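Side-chain contact in transcriptional regulator (Pyrococcus horikoshii, PDB 1UDD), which is an all-helical protein of the TENA/THI-4/PQQC family whose assembly holds four chains: residues G32-L36 with E37-F41. Numbering follows the deposited sequence.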
loop_
_atom_site.group_PDB
_atom_site.type_symbol
_atom_site.label_atom_id
_atom_site.label_comp_id
_atom_site.label_asym_id
_atom_site.label_seq_id
_atom_site.Cartn_x
_atom_site.Cartn_y
_atom_site.Cartn_z
ATOM N N GLY A 32 32.762 13.819 22.955
ATOM C CA GLY A 32 32.295 14.999 23.662
ATOM C C GLY A 32 32.804 16.261 23.004
ATOM O O GLY A 32 32.602 17.367 23.498
ATOM N N THR A 33 33.455 16.080 21.866
ATOM C CA THR A 33 34.042 17.168 21.097
ATOM C C THR A 33 33.097 17.852 20.109
ATOM O O THR A 33 33.346 18.977 19.670
ATOM C CB THR A 33 35.276 16.631 20.349
ATOM O OG1 THR A 33 36.367 16.531 21.274
ATOM C CG2 THR A 33 35.664 17.524 19.196
ATOM N N LEU A 34 32.012 17.178 19.757
ATOM C CA LEU A 34 31.069 17.746 18.806
ATOM C C LEU A 34 30.554 19.124 19.241
ATOM O O LEU A 34 30.174 19.321 20.398
ATOM C CB LEU A 34 29.873 16.798 18.605
ATOM C CG LEU A 34 28.945 17.213 17.453
ATOM C CD1 LEU A 34 29.652 16.930 16.140
ATOM C CD2 LEU A 34 27.611 16.454 17.520
ATOM N N PRO A 35 30.563 20.102 18.321
ATOM C CA PRO A 35 30.072 21.441 18.660
ATOM C C PRO A 35 28.555 21.358 18.862
ATOM O O PRO A 35 27.826 20.940 17.960
ATOM C CB PRO A 35 30.446 22.268 17.431
ATOM C CG PRO A 35 31.668 21.571 16.909
ATOM C CD PRO A 35 31.278 20.116 17.032
ATOM N N LEU A 36 28.092 21.751 20.043
ATOM C CA LEU A 36 26.676 21.703 20.396
ATOM C C LEU A 36 25.736 22.165 19.296
ATOM O O LEU A 36 24.573 21.768 19.270
ATOM C CB LEU A 36 26.421 22.524 21.659
ATOM C CG LEU A 36 25.062 22.323 22.334
ATOM C CD1 LEU A 36 24.867 20.847 22.639
ATOM C CD2 LEU A 36 24.994 23.143 23.616
ATOM N N GLU A 37 26.230 23.000 18.390
ATOM C CA GLU A 37 25.401 23.495 17.299
ATOM C C GLU A 37 25.098 22.413 16.280
ATOM O O GLU A 37 24.005 22.383 15.707
ATOM C CB GLU A 37 26.070 24.671 16.590
ATOM C CG GLU A 37 25.908 25.997 17.309
ATOM C CD GLU A 37 24.464 26.263 17.717
ATOM O OE1 GLU A 37 24.052 25.792 18.804
ATOM O OE2 GLU A 37 23.740 26.932 16.941
ATOM N N LYS A 38 26.077 21.542 16.042
ATOM C CA LYS A 38 25.911 20.451 15.094
ATOM C C LYS A 38 24.961 19.403 15.647
ATOM O O LYS A 38 24.222 18.775 14.896
ATOM C CB LYS A 38 27.265 19.814 14.766
ATOM C CG LYS A 38 28.190 20.744 14.011
ATOM C CD LYS A 38 29.411 20.030 13.484
ATOM C CE LYS A 38 30.067 20.869 12.397
ATOM N NZ LYS A 38 31.219 20.171 11.755
ATOM N N PHE A 39 24.975 19.219 16.961
ATOM C CA PHE A 39 24.096 18.242 17.596
ATOM C C PHE A 39 22.655 18.706 17.449
ATOM O O PHE A 39 21.764 17.907 17.149
ATOM C CB PHE A 39 24.455 18.082 19.078
ATOM C CG PHE A 39 23.691 16.992 19.786
ATOM C CD1 PHE A 39 23.742 15.678 19.331
ATOM C CD2 PHE A 39 22.949 17.274 20.931
ATOM C CE1 PHE A 39 23.069 14.653 20.006
ATOM C CE2 PHE A 39 22.271 16.264 21.617
ATOM C CZ PHE A 39 22.333 14.942 21.150
ATOM N N LYS A 40 22.423 20.001 17.649
ATOM C CA LYS A 40 21.074 20.533 17.520
ATOM C C LYS A 40 20.548 20.348 16.101
ATOM O O LYS A 40 19.382 20.022 15.921
ATOM C CB LYS A 40 21.027 22.012 17.914
ATOM C CG LYS A 40 21.281 22.250 19.388
ATOM C CD LYS A 40 21.217 23.731 19.711
ATOM C CE LYS A 40 21.691 24.026 21.120
ATOM N NZ LYS A 40 21.577 25.486 21.420
ATOM N N PHE A 41 21.395 20.555 15.095
ATOM C CA PHE A 41 20.950 20.377 13.712
ATOM C C PHE A 41 20.524 18.922 13.494
ATOM O O PHE A 41 19.525 18.644 12.821
ATOM C CB PHE A 41 22.071 20.709 12.732
ATOM C CG PHE A 41 21.660 20.591 11.302
ATOM C CD1 PHE A 41 20.998 21.640 10.664
ATOM C CD2 PHE A 41 21.892 19.417 10.596
ATOM C CE1 PHE A 41 20.571 21.518 9.336
ATOM C CE2 PHE A 41 21.470 19.282 9.277
ATOM C CZ PHE A 41 20.806 20.336 8.641
#
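The N-terminus of helix 36-63 is built here, with P35 at the N-cap position and L34 packed against K38 and F39 of the first turn. Proline is tolerated because the helix needs no N-H from this position, and its ring restricts phi to a value (-69°) compatible with the cap. Its carbonyl O takes a hydrogen bond from K38 N at 2.7 Å, the donor 32° out of the carbonyl plane, and a weak one from F39 N at 3.5 Å. The next i to i+4 bond, K40 N to L36 O at 3.2 Å, continues the helix.

L34 CD1 meets K38 CB at 4.0 Å, while CD2 touches F39 CB at 3.9 Å, a fit for a branched apolar residue with CG anti to the backbone N (chi1 -171°). The extended K38 chain runs alongside the proline ring, CD to P35 CD 4.0 Å. K40 CE packs on L36 CG at 4.0 Å, and its NZ makes a long salt bridge to E37 OE1; an acidic E37 probably suits the positive helix end.

Helix 24-31 touches L34 through F25 and Q28, W212 of helix 190-213 forms a cation-pi pair with K38, and Y159 and W162 of helix 157-164 meet the F39 ring edge-to-face.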